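Local coordinates for protein VP5 (Halorubrum pleomorphic virus 6, PDB 6QGL) that is a viral envelope protein that probably mediates fusion of the virus membrane with that of its haloarchaeal host, at residues L324-S327 and S328-P331; V394-A398 and A399-D403; L486-Q489 and N490-I494. One frame throughout, in Å; residues are numbered along the deposited sequence.

Contact 1. Residues L324-S327 and S328-P331; sequences LTDS and SDGP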
loop_
_atom_site.group_PDB
_atom_site.type_symbol
_atom_site.label_atom_id
_atom_site.label_comp_id
_atom_site.label_asym_id
_atom_site.label_seq_id
_atom_site.Cartn_x
_atom_site.Cartn_y
_atom_site.Cartn_z
ATOM N N LEU A 324 2.678 11.641 -9.214
ATOM C CA LEU A 324 3.201 12.415 -8.082
ATOM C C LEU A 324 2.036 12.954 -7.265
ATOM O O LEU A 324 1.099 13.476 -7.859
ATOM C CB LEU A 324 4.073 13.597 -8.567
ATOM C CG LEU A 324 5.433 13.295 -9.206
ATOM C CD1 LEU A 324 6.068 14.568 -9.730
ATOM C CD2 LEU A 324 6.383 12.682 -8.214
ATOM N N THR A 325 2.081 12.842 -5.916
ATOM C CA THR A 325 1.013 13.378 -5.053
ATOM C C THR A 325 1.111 14.902 -5.004
ATOM O O THR A 325 0.098 15.588 -4.845
ATOM C CB THR A 325 1.021 12.761 -3.647
ATOM O OG1 THR A 325 2.294 12.954 -3.038
ATOM C CG2 THR A 325 0.648 11.295 -3.649
ATOM N N ASP A 326 2.346 15.418 -5.162
ATOM C CA ASP A 326 2.678 16.837 -5.212
ATOM C C ASP A 326 3.425 17.099 -6.528
ATOM O O ASP A 326 4.566 16.655 -6.686
ATOM C CB ASP A 326 3.532 17.239 -3.986
ATOM C CG ASP A 326 3.775 18.731 -3.807
ATOM O OD1 ASP A 326 3.124 19.534 -4.513
ATOM O OD2 ASP A 326 4.605 19.095 -2.948
ATOM N N SER A 327 2.764 17.788 -7.485
ATOM C CA SER A 327 3.336 18.125 -8.797
ATOM C C SER A 327 4.542 19.072 -8.680
ATOM O O SER A 327 5.383 19.107 -9.582
ATOM C CB SER A 327 2.272 18.713 -9.719
ATOM O OG SER A 327 1.720 19.903 -9.181
ATOM N N SER A 328 4.644 19.797 -7.538
ATOM C CA SER A 328 5.735 20.715 -7.201
ATOM C C SER A 328 7.070 19.981 -7.003
ATOM O O SER A 328 8.113 20.632 -6.906
ATOM C CB SER A 328 5.385 21.541 -5.965
ATOM O OG SER A 328 4.279 22.397 -6.202
ATOM N N ASP A 329 7.046 18.626 -6.996
ATOM C CA ASP A 329 8.240 17.783 -6.897
ATOM C C ASP A 329 9.063 17.865 -8.199
ATOM O O ASP A 329 9.969 17.059 -8.434
ATOM C CB ASP A 329 7.869 16.335 -6.523
ATOM C CG ASP A 329 7.606 16.140 -5.041
ATOM O OD1 ASP A 329 8.430 16.607 -4.224
ATOM O OD2 ASP A 329 6.578 15.516 -4.698
ATOM N N GLY A 330 8.729 18.869 -9.012
ATOM C CA GLY A 330 9.379 19.215 -10.267
ATOM C C GLY A 330 9.272 18.202 -11.387
ATOM O O GLY A 330 8.837 17.064 -11.168
ATOM N N PRO A 331 9.687 18.591 -12.616
ATOM C CA PRO A 331 9.645 17.636 -13.733
ATOM C C PRO A 331 10.710 16.552 -13.583
ATOM O O PRO A 331 11.818 16.833 -13.116
ATOM C CB PRO A 331 9.887 18.511 -14.964
ATOM C CG PRO A 331 10.645 19.681 -14.462
ATOM C CD PRO A 331 10.233 19.900 -13.036
#
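Asp-326 O accepts the backbone N-H of Asp-329 at 3.2 Å, measured from Asp-329 N, with an angle of 159° at the hydrogen. Spanning three residues, this bond closes a beta turn whose two central residues, Ser-327 and Ser-328, both have helical backbone angles, as in type I. Asp-326 adds a weak Asx-turn bond: its OD1 lies 3.4 Å from Ser-328 N, and CB of Ser-328 sits beside the same oxygen. With CG placed anti to the backbone N (chi1 -171°), the carboxylate lies beside the N-H of Ser-328. A further turn bond, from Gly-330 N to Ser-327 O, is weak and doubtful.

The side chain of Asp-329 turns back toward Asp-326. Its OD1 accepts the backbone N-H of Ser-344 and its OD2 that of Gly-345, while Thr-325 OG1 is hydrogen-bonded to Asp-346 N, so Asp-329 and Thr-325, just before the turn, accept the N-H groups of three successive residues of the segment leading into strand 347-352. Leu-324 touches with one branch only: CD1 lies 4.1 Å from Asp-329 CB and 4.0 Å from Gly-330 O, against the aliphatic base of the aspartate. Gly-330, at positive phi, then carries the chain away. The two acids stand close, Asp-326 OD2 being 4.4 Å from Asp-329 OD2. Their mutual repulsion is probably offset at Asp-329 by its two N-H donors, which also fix the rotation of that carboxylate and fasten the turn to the neighbouring loop.

Contact 2. Residues V394-A398 and A399-D403; sequences VSVPA and ADWTD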
loop_
_atom_site.group_PDB
_atom_site.type_symbol
_atom_site.label_atom_id
_atom_site.label_comp_id
_atom_site.label_asym_id
_atom_site.label_seq_id
_atom_site.Cartn_x
_atom_site.Cartn_y
_atom_site.Cartn_z
ATOM N N VAL A 394 21.113 -21.436 -17.692
ATOM C CA VAL A 394 20.222 -22.083 -16.736
ATOM C C VAL A 394 19.418 -20.999 -16.021
ATOM O O VAL A 394 19.995 -20.010 -15.564
ATOM C CB VAL A 394 20.955 -23.070 -15.772
ATOM C CG1 VAL A 394 22.086 -22.394 -14.996
ATOM C CG2 VAL A 394 19.980 -23.760 -14.823
ATOM N N SER A 395 18.087 -21.153 -15.982
ATOM C CA SER A 395 17.213 -20.205 -15.296
ATOM C C SER A 395 16.881 -20.779 -13.927
ATOM O O SER A 395 16.337 -21.885 -13.830
ATOM C CB SER A 395 15.949 -19.928 -16.105
ATOM O OG SER A 395 15.195 -18.889 -15.501
ATOM N N VAL A 396 17.281 -20.063 -12.868
ATOM C CA VAL A 396 17.072 -20.522 -11.498
ATOM C C VAL A 396 16.139 -19.570 -10.750
ATOM O O VAL A 396 16.559 -18.450 -10.444
ATOM C CB VAL A 396 18.403 -20.748 -10.719
ATOM C CG1 VAL A 396 18.153 -21.533 -9.434
ATOM C CG2 VAL A 396 19.457 -21.449 -11.577
ATOM N N PRO A 397 14.894 -19.994 -10.413
ATOM C CA PRO A 397 14.009 -19.110 -9.629
ATOM C C PRO A 397 14.510 -19.017 -8.190
ATOM O O PRO A 397 15.048 -20.001 -7.679
ATOM C CB PRO A 397 12.649 -19.812 -9.706
ATOM C CG PRO A 397 12.968 -21.236 -9.885
ATOM C CD PRO A 397 14.264 -21.311 -10.650
ATOM N N ALA A 398 14.345 -17.849 -7.538
ATOM C CA ALA A 398 14.817 -17.614 -6.166
ATOM C C ALA A 398 14.519 -18.758 -5.185
ATOM O O ALA A 398 15.396 -19.123 -4.398
ATOM C CB ALA A 398 14.265 -16.308 -5.632
ATOM N N ALA A 399 13.309 -19.353 -5.276
ATOM C CA ALA A 399 12.847 -20.462 -4.434
ATOM C C ALA A 399 13.709 -21.731 -4.534
ATOM O O ALA A 399 13.659 -22.570 -3.630
ATOM C CB ALA A 399 11.398 -20.788 -4.756
ATOM N N ASP A 400 14.492 -21.868 -5.621
ATOM C CA ASP A 400 15.360 -23.024 -5.858
ATOM C C ASP A 400 16.791 -22.836 -5.313
ATOM O O ASP A 400 17.547 -23.809 -5.242
ATOM C CB ASP A 400 15.359 -23.402 -7.349
ATOM C CG ASP A 400 14.002 -23.794 -7.924
ATOM O OD1 ASP A 400 12.973 -23.551 -7.251
ATOM O OD2 ASP A 400 13.968 -24.318 -9.056
ATOM N N TRP A 401 17.146 -21.598 -4.909
ATOM C CA TRP A 401 18.456 -21.263 -4.342
ATOM C C TRP A 401 18.510 -21.656 -2.860
ATOM O O TRP A 401 17.721 -21.150 -2.059
ATOM C CB TRP A 401 18.761 -19.764 -4.510
ATOM C CG TRP A 401 19.054 -19.344 -5.919
ATOM C CD1 TRP A 401 18.207 -18.707 -6.777
ATOM C CD2 TRP A 401 20.296 -19.498 -6.620
ATOM N NE1 TRP A 401 18.842 -18.458 -7.972
ATOM C CE2 TRP A 401 20.124 -18.937 -7.905
ATOM C CE3 TRP A 401 21.541 -20.060 -6.288
ATOM C CZ2 TRP A 401 21.145 -18.934 -8.864
ATOM C CZ3 TRP A 401 22.553 -20.050 -7.236
ATOM C CH2 TRP A 401 22.350 -19.496 -8.507
ATOM N N THR A 402 19.436 -22.565 -2.508
ATOM C CA THR A 402 19.625 -23.065 -1.142
ATOM C C THR A 402 20.544 -22.126 -0.347
ATOM O O THR A 402 21.657 -21.842 -0.790
ATOM C CB THR A 402 20.149 -24.516 -1.169
ATOM O OG1 THR A 402 19.380 -25.288 -2.094
ATOM C CG2 THR A 402 20.117 -25.182 0.201
ATOM N N ASP A 403 20.077 -21.661 0.829
ATOM C CA ASP A 403 20.832 -20.772 1.720
ATOM C C ASP A 403 21.913 -21.561 2.465
ATOM O O ASP A 403 21.605 -22.575 3.097
ATOM C CB ASP A 403 19.882 -20.077 2.722
ATOM C CG ASP A 403 20.424 -18.838 3.429
ATOM O OD1 ASP A 403 21.659 -18.748 3.622
ATOM O OD2 ASP A 403 19.610 -17.971 3.811
#
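A single 3-10 turn, residues 398-400, joins the end of strand 393-397 to strand 402-403, and two successive three-residue hydrogen bonds identify it. Asp-400 N donates to Pro-397 O at 2.8 Å and Trp-401 N donates to Ala-398 O at 3.1 Å. The turn carries the chain from one antiparallel sheet, where Val-396 pairs with Ile-384, to another, where Thr-402 pairs with Ser-410.

Trp-401 folds back across the turn to meet Val-396, the two side chains crossing at about a right angle. Val-396 CG1 makes a CH-pi contact, lying 3.7 Å from the centroid of the indole five-membered ring and 21° off its normal, hence over the face. This methyl is anti to the valine backbone N (chi1 -166°), a setting that directs it at the indole while CG2 reaches only CZ2. The edge of the ring is met by Ala-398 CA, close to its plane. At the same rim NE1 makes a weak hydrogen bond of 3.4 Å to Val-396 O, so the indole is located by a face contact and a polar contact to one residue. Ile-372 and Ile-374 of strand 371-374, Ile-384 and Tyr-411 also touch the tryptophan, which places it in the hydrophobic layer between the two sheets.

Within the turn, the Asp-400 carboxylate lies against the Pro-397 ring. Proline CG is 3.3 Å from Asp-400 OD2, 3.4 Å from Asp-400 CG and 3.5 Å from Asp-400 OD1, near-equal distances that put this ring carbon over the flat face of the carboxylate.

Contact 3. Residues L486-Q489 and N490-I494; sequences LEQQ and NKELI
The amide of Gln-488 and the carboxylate of Glu-487 each present a face to the Lys-491 ammonium. Lys-491 NZ lies 3.7 Å from Gln-488 OE1 and almost straight above that oxygen, over the face of the amide. Over the carboxylate it is looser, 4.1 Å from Glu-487 OE1, beyond a salt bridge. Glu-492 OE2 lies 3.8 Å from Gln-488 CG, a plain van der Waals approach, and the Gln-488 amide and Glu-492 carboxylate planes stand 89° apart.

Lys-491 reaches this place by curling. CG stands between the backbone N and the carbonyl carbon (chi1 73°), and further bends at chi3 and chi4 turn the chain back toward the preceding turn, so CE passes 4.1 Å from Glu-487 CG. The backbone keeps the regular i to i+4 bonding of an alpha helix, with Lys-491 N 3.0 Å from Glu-487 O and Glu-492 N 3.2 Å from Gln-488 O.

Helix 480-496 packs on its neighbours through other residues as well: Asn-490 OD1 accepts from Arg-277 NE, which Glu-487 and Lys-491 also touch, and Leu-486 rests on helix 73-92. Glu-487 OE2 is held by the backbone N of Val-272. With the glutamate fixed from outside, the attraction between Lys-491 and Glu-487, four residues apart, is probably a diffuse electrostatic one and not a direct ion pair.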
loop_
_atom_site.group_PDB
_atom_site.type_symbol
_atom_site.label_atom_id
_atom_site.label_comp_id
_atom_site.label_asym_id
_atom_site.label_seq_id
_atom_site.Cartn_x
_atom_site.Cartn_y
_atom_site.Cartn_z
ATOM N N LEU A 486 -14.524 18.556 -15.084
ATOM C CA LEU A 486 -14.250 17.451 -14.162
ATOM C C LEU A 486 -14.501 16.088 -14.831
ATOM O O LEU A 486 -13.624 15.226 -14.777
ATOM C CB LEU A 486 -15.074 17.597 -12.862
ATOM C CG LEU A 486 -14.847 16.538 -11.768
ATOM C CD1 LEU A 486 -13.599 16.833 -10.956
ATOM C CD2 LEU A 486 -16.041 16.445 -10.846
ATOM N N GLU A 487 -15.673 15.919 -15.484
ATOM C CA GLU A 487 -16.065 14.690 -16.183
ATOM C C GLU A 487 -15.230 14.458 -17.446
ATOM O O GLU A 487 -14.840 13.320 -17.707
ATOM C CB GLU A 487 -17.566 14.712 -16.529
ATOM C CG GLU A 487 -18.128 13.359 -16.952
ATOM C CD GLU A 487 -19.596 13.295 -17.331
ATOM O OE1 GLU A 487 -20.113 14.269 -17.925
ATOM O OE2 GLU A 487 -20.227 12.250 -17.052
ATOM N N GLN A 488 -14.976 15.529 -18.229
ATOM C CA GLN A 488 -14.215 15.492 -19.482
ATOM C C GLN A 488 -12.741 15.157 -19.246
ATOM O O GLN A 488 -12.234 14.230 -19.882
ATOM C CB GLN A 488 -14.376 16.813 -20.265
ATOM C CG GLN A 488 -13.836 16.783 -21.695
ATOM C CD GLN A 488 -14.770 16.085 -22.654
ATOM O OE1 GLN A 488 -14.707 14.866 -22.845
ATOM N NE2 GLN A 488 -15.656 16.847 -23.282
ATOM N N GLN A 489 -12.062 15.895 -18.331
ATOM C CA GLN A 489 -10.650 15.687 -17.977
ATOM C C GLN A 489 -10.410 14.266 -17.467
ATOM O O GLN A 489 -9.419 13.652 -17.845
ATOM C CB GLN A 489 -10.172 16.700 -16.919
ATOM C CG GLN A 489 -9.895 18.106 -17.446
ATOM C CD GLN A 489 -9.477 19.052 -16.341
ATOM O OE1 GLN A 489 -10.225 19.324 -15.392
ATOM N NE2 GLN A 489 -8.268 19.586 -16.446
ATOM N N ASN A 490 -11.343 13.742 -16.644
ATOM C CA ASN A 490 -11.286 12.403 -16.059
ATOM C C ASN A 490 -11.511 11.285 -17.075
ATOM O O ASN A 490 -10.761 10.308 -17.047
ATOM C CB ASN A 490 -12.275 12.274 -14.891
ATOM C CG ASN A 490 -12.236 10.940 -14.180
ATOM O OD1 ASN A 490 -13.151 10.120 -14.298
ATOM N ND2 ASN A 490 -11.176 10.694 -13.428
ATOM N N LYS A 491 -12.551 11.397 -17.940
ATOM C CA LYS A 491 -12.852 10.344 -18.916
ATOM C C LYS A 491 -11.770 10.215 -19.997
ATOM O O LYS A 491 -11.533 9.102 -20.470
ATOM C CB LYS A 491 -14.269 10.459 -19.519
ATOM C CG LYS A 491 -14.504 11.580 -20.533
ATOM C CD LYS A 491 -15.799 11.359 -21.331
ATOM C CE LYS A 491 -17.065 11.799 -20.620
ATOM N NZ LYS A 491 -17.281 13.266 -20.721
ATOM N N GLU A 492 -11.085 11.325 -20.347
ATOM C CA GLU A 492 -10.008 11.260 -21.334
ATOM C C GLU A 492 -8.706 10.746 -20.704
ATOM O O GLU A 492 -7.848 10.257 -21.435
ATOM C CB GLU A 492 -9.826 12.572 -22.124
ATOM C CG GLU A 492 -9.297 13.774 -21.359
ATOM C CD GLU A 492 -9.298 15.042 -22.193
ATOM O OE1 GLU A 492 -8.469 15.141 -23.127
ATOM O OE2 GLU A 492 -10.134 15.934 -21.921
ATOM N N LEU A 493 -8.582 10.798 -19.357
ATOM C CA LEU A 493 -7.415 10.257 -18.648
ATOM C C LEU A 493 -7.496 8.733 -18.612
ATOM O O LEU A 493 -6.483 8.067 -18.822
ATOM C CB LEU A 493 -7.288 10.811 -17.219
ATOM C CG LEU A 493 -6.915 12.284 -17.067
ATOM C CD1 LEU A 493 -7.038 12.727 -15.624
ATOM C CD2 LEU A 493 -5.521 12.576 -17.603
ATOM N N ILE A 494 -8.712 8.189 -18.360
ATOM C CA ILE A 494 -9.028 6.755 -18.318
ATOM C C ILE A 494 -8.795 6.139 -19.715
ATOM O O ILE A 494 -8.218 5.053 -19.816
ATOM C CB ILE A 494 -10.482 6.528 -17.770
ATOM C CG1 ILE A 494 -10.647 7.012 -16.290
ATOM C CG2 ILE A 494 -10.981 5.084 -17.950
ATOM C CD1 ILE A 494 -9.781 6.308 -15.146
#

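In the fold
Along the chain the three contacts follow in series; none crosses or encloses another. Contacts 1 and 2 close short turns, and contact 3 lies within one helix. Contact 1 comes first, just after strand 317-324 of the six-stranded antiparallel sheet, and fastens its turn to the loop before the neighbouring strand 347-352. Contact 2, its centre about 40 Å from that of contact 1, leads the chain from strand 393-397 of the five-stranded sheet to strand 402-403 of the three-stranded one. After strands 438-443 and 447-454 have returned to the six-stranded sheet, contact 3 lies in helix 480-496, packed on helices 274-283, 289-296 and 73-92. Its nearest atoms are about 11 Å from contact 1.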